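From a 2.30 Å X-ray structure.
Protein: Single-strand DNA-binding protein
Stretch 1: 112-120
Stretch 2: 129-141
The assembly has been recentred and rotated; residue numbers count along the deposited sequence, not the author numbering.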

# COMPACT_ATOMS: atom_id res chain seq x y z
N ARG A 112 6.10 -5.44 -22.88
CA ARG A 112 4.85 -4.75 -22.43
C ARG A 112 3.68 -5.68 -22.07
O ARG A 112 3.41 -6.67 -22.75
N ARG A 113 3.03 -5.38 -20.94
CA ARG A 113 1.86 -6.13 -20.49
C ARG A 113 0.70 -5.81 -21.38
O ARG A 113 0.48 -4.65 -21.75
N THR A 114 -0.06 -6.84 -21.70
CA THR A 114 -1.30 -6.70 -22.46
C THR A 114 -2.46 -5.96 -21.73
O THR A 114 -3.38 -5.50 -22.35
N ASP A 115 -2.36 -5.84 -20.41
CA ASP A 115 -3.36 -5.22 -19.55
C ASP A 115 -2.83 -3.97 -18.84
O ASP A 115 -3.32 -3.59 -17.78
N GLU A 116 -1.84 -3.31 -19.42
CA GLU A 116 -1.16 -2.15 -18.82
C GLU A 116 -2.08 -0.89 -18.76
O GLU A 116 -1.77 0.09 -18.06
N TYR A 117 -3.18 -0.90 -19.56
CA TYR A 117 -4.28 0.02 -19.36
C TYR A 117 -5.63 -0.61 -19.66
O TYR A 117 -5.74 -1.64 -20.37
N ILE A 118 -6.65 0.01 -19.06
CA ILE A 118 -8.03 -0.27 -19.30
C ILE A 118 -8.72 1.07 -19.67
O ILE A 118 -8.49 2.09 -19.02
N LEU A 119 -9.57 1.05 -20.70
CA LEU A 119 -10.37 2.22 -21.08
C LEU A 119 -11.76 2.07 -20.54
O LEU A 119 -12.45 1.08 -20.85
N VAL A 120 -12.18 3.01 -19.69
CA VAL A 120 -13.53 2.91 -19.12
C VAL A 120 -14.46 3.94 -19.75
O VAL A 120 -14.06 5.07 -19.98
N ALA A 129 -18.60 0.48 -18.79
CA ALA A 129 -18.00 -0.65 -19.47
C ALA A 129 -16.52 -0.36 -19.61
O ALA A 129 -16.12 0.80 -19.79
N GLY A 130 -15.70 -1.41 -19.53
CA GLY A 130 -14.25 -1.24 -19.68
C GLY A 130 -13.75 -2.15 -20.77
O GLY A 130 -14.26 -3.22 -20.96
N THR A 131 -12.74 -1.70 -21.49
CA THR A 131 -11.96 -2.63 -22.32
C THR A 131 -10.46 -2.55 -22.11
O THR A 131 -9.86 -1.49 -22.08
N THR A 132 -9.89 -3.70 -21.85
CA THR A 132 -8.46 -3.78 -21.64
C THR A 132 -7.73 -3.50 -22.94
O THR A 132 -8.21 -3.89 -24.02
N LYS A 133 -6.57 -2.87 -22.85
CA LYS A 133 -5.80 -2.56 -24.04
C LYS A 133 -5.77 -3.70 -25.09
O LYS A 133 -6.09 -3.46 -26.27
N CYS A 134 -5.42 -4.92 -24.68
CA CYS A 134 -5.29 -6.06 -25.64
C CYS A 134 -6.61 -6.51 -26.32
O CYS A 134 -6.54 -7.29 -27.27
N ASN A 135 -7.77 -6.09 -25.79
CA ASN A 135 -9.10 -6.46 -26.33
C ASN A 135 -9.69 -5.38 -27.24
O ASN A 135 -10.72 -5.60 -27.85
N LEU A 136 -9.06 -4.21 -27.32
CA LEU A 136 -9.58 -3.16 -28.20
C LEU A 136 -9.64 -3.59 -29.68
O LEU A 136 -8.63 -3.98 -30.24
N ASP A 137 -10.83 -3.46 -30.30
CA ASP A 137 -11.01 -3.86 -31.72
C ASP A 137 -10.56 -2.80 -32.70
O ASP A 137 -10.61 -3.02 -33.91
N HIS A 138 -10.06 -1.67 -32.21
CA HIS A 138 -9.68 -0.58 -33.11
C HIS A 138 -8.66 0.25 -32.35
O HIS A 138 -8.47 0.08 -31.11
N LEU A 139 -8.07 1.18 -33.07
CA LEU A 139 -7.09 2.04 -32.55
C LEU A 139 -7.79 3.34 -32.11
O LEU A 139 -8.19 4.13 -32.94
N PRO A 140 -7.96 3.54 -30.77
CA PRO A 140 -8.84 4.67 -30.37
C PRO A 140 -8.21 6.00 -30.81
O PRO A 140 -7.03 6.09 -30.90
N THR A 141 -9.03 6.98 -31.17
CA THR A 141 -8.54 8.31 -31.54
C THR A 141 -8.22 9.06 -30.27
O THR A 141 -8.49 8.57 -29.14

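Side-chain packing between residues 112-120 and 129-141 of a single-strand DNA-binding protein, followed along the second stretch. Strands 117-120 and 129-132 run antiparallel, and the contact buries 663 Å² in all. Ala-129 directs its CB away from the first stretch and meets it through backbone alone, its O lying 3.4 Å from Val-120 CA. Gly-130 pairs with Val-120, the two CA atoms 4.2 Å apart; having no side chain, it leaves room for Ile-118 (m, t), whose CG2 lies 4.3 Å from Gly-130 CA. A CB here would sit tightly against that methyl. Thr-131 shares a sheet face with Leu-119, and the pair is clamped by two backbone hydrogen bonds, Leu-119 N to Thr-131 O and Thr-131 N to Leu-119 O, both 2.9 Å. Its chi1 of 138° lies between wells, and its OG1 makes a weak hydrogen bond to Thr-132 O at 3.4 Å. Thr-132 (m) is on the other face with Ile-118; its CG2 packs 3.6 Å from Asp-115 CB, within the type I turn of residues 113-116, while OG1 is hydrogen-bonded elsewhere in the structure.

Lys-133 opens a short 3-10 segment and loses 110 Å² to the first stretch. Its N donates to Tyr-117 O (2.9 Å), and its CB points toward the partner, resting over one face of the Tyr-117 ring (p), 3.7 Å from the ring centroid in a CH-pi contact. From there the long chain (t, t, chi3 -147°, t) carries NZ to Glu-116 OE2, a very short 2.5 Å salt bridge. Arg-112 (m, t) shares this carboxylate: its NE lies 2.7 Å from Glu-116 OE1 and 3.0 Å from Glu-116 OE2. The acid thus binds both cations, whose Arg-112 NE and Lys-133 NZ come within 4.6 Å of each other. Cys-134 (p) also points toward the first stretch, its CB 3.6 Å from Thr-114 CB, and its N donates to Thr-114 O at 3.2 Å with a bent 137° angle.

Asn-135 makes no contact across the interface. Leu-136 (m, t) points back in; its CD1 lies 3.7 Å from Tyr-117 OH, and both its methyls pack against Leu-119 (m, t), with Leu-136 CD1 4.3 Å and Leu-136 CD2 4.1 Å from Leu-119 CD1. Asp-137, His-138 and Leu-139 stay clear of the first stretch. The chain then returns with Pro-140, whose CG, in a C-gamma exo ring, touches Leu-119 CD1 at 3.9 Å and completes a small apolar cluster with Leu-136. Thr-141, at the N-cap position of the following helix, takes no part.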

# COMPACT_ATOMS: atom_id res chain seq x y z
CB ARG A 112 4.41 -3.73 -23.48
CG ARG A 112 5.41 -2.59 -23.58
CD ARG A 112 4.77 -1.33 -24.09
NE ARG A 112 4.35 -0.51 -22.97
CZ ARG A 112 5.13 0.37 -22.34
NH1 ARG A 112 6.37 0.55 -22.74
NH2 ARG A 112 4.65 1.06 -21.31
CB ARG A 113 1.51 -5.73 -19.09
CG ARG A 113 2.44 -6.25 -17.99
CD ARG A 113 1.55 -6.25 -16.78
NE ARG A 113 1.69 -7.49 -16.09
CZ ARG A 113 0.75 -8.36 -15.78
NH1 ARG A 113 -0.51 -8.16 -16.06
NH2 ARG A 113 1.14 -9.44 -15.13
CB THR A 114 -1.79 -8.09 -22.91
OG1 THR A 114 -2.09 -8.87 -21.75
CG2 THR A 114 -0.70 -8.80 -23.84
CB ASP A 115 -3.87 -6.28 -18.54
CG ASP A 115 -2.79 -6.73 -17.54
OD1 ASP A 115 -1.68 -6.20 -17.69
OD2 ASP A 115 -3.03 -7.56 -16.62
CB GLU A 116 0.16 -1.87 -19.59
CG GLU A 116 -0.01 -1.40 -21.07
CD GLU A 116 1.37 -0.91 -21.75
OE1 GLU A 116 2.43 -0.70 -21.07
OE2 GLU A 116 1.37 -0.71 -22.98
CB TYR A 117 -4.06 1.44 -20.00
CG TYR A 117 -4.17 1.47 -21.53
CD1 TYR A 117 -5.43 1.56 -22.16
CD2 TYR A 117 -3.02 1.34 -22.34
CE1 TYR A 117 -5.56 1.55 -23.55
CE2 TYR A 117 -3.12 1.37 -23.72
CZ TYR A 117 -4.39 1.46 -24.32
OH TYR A 117 -4.49 1.44 -25.68
CB ILE A 118 -8.70 -0.88 -18.04
CG1 ILE A 118 -7.98 -2.17 -17.56
CG2 ILE A 118 -10.18 -1.11 -18.26
CD1 ILE A 118 -8.40 -2.64 -16.21
CB LEU A 119 -10.45 2.37 -22.64
CG LEU A 119 -9.12 2.85 -23.28
CD1 LEU A 119 -9.40 3.21 -24.75
CD2 LEU A 119 -8.44 4.09 -22.55
CB VAL A 120 -13.57 3.07 -17.56
CG1 VAL A 120 -14.98 2.70 -17.01
CG2 VAL A 120 -12.46 2.21 -16.89
CB ALA A 129 -18.64 -0.89 -20.85
CB THR A 131 -12.45 -2.74 -23.85
OG1 THR A 131 -11.36 -2.77 -24.76
CG2 THR A 131 -13.39 -1.69 -24.19
CB THR A 132 -8.08 -5.19 -21.10
OG1 THR A 132 -8.89 -5.43 -19.94
CG2 THR A 132 -6.60 -5.26 -20.70
CB LYS A 133 -4.36 -2.15 -23.63
CG LYS A 133 -3.27 -2.41 -24.76
CD LYS A 133 -1.82 -2.11 -24.30
CE LYS A 133 -1.03 -1.60 -25.48
NZ LYS A 133 0.47 -1.38 -25.25
CB CYS A 134 -4.68 -7.30 -24.96
SG CYS A 134 -5.75 -7.93 -23.57
CB ASN A 135 -10.11 -6.76 -25.21
CG ASN A 135 -9.81 -8.09 -24.48
OD1 ASN A 135 -9.06 -8.92 -24.97
ND2 ASN A 135 -10.43 -8.30 -23.33
CB LEU A 136 -8.77 -1.86 -28.09
CG LEU A 136 -8.87 -1.01 -26.81
CD1 LEU A 136 -7.66 -0.10 -26.80
CD2 LEU A 136 -10.12 -0.28 -26.78
CB ASP A 137 -12.44 -4.42 -32.05
CG ASP A 137 -13.57 -3.38 -31.82
OD1 ASP A 137 -13.28 -2.18 -31.72
OD2 ASP A 137 -14.76 -3.78 -31.70
CB HIS A 138 -10.87 0.31 -33.41
CG HIS A 138 -11.57 0.79 -32.17
ND1 HIS A 138 -11.46 2.08 -31.69
CD2 HIS A 138 -12.31 0.11 -31.25
CE1 HIS A 138 -12.15 2.19 -30.56
NE2 HIS A 138 -12.69 1.01 -30.28
CB LEU A 139 -5.94 2.25 -33.58
CG LEU A 139 -5.18 0.92 -34.01
CD1 LEU A 139 -5.60 0.31 -35.43
CD2 LEU A 139 -3.62 1.06 -33.95
CB PRO A 140 -8.93 4.55 -28.85
CG PRO A 140 -8.48 3.22 -28.54
CD PRO A 140 -7.42 2.85 -29.59
CB THR A 141 -9.61 9.13 -32.38
OG1 THR A 141 -10.86 9.15 -31.67
CG2 THR A 141 -9.84 8.50 -33.77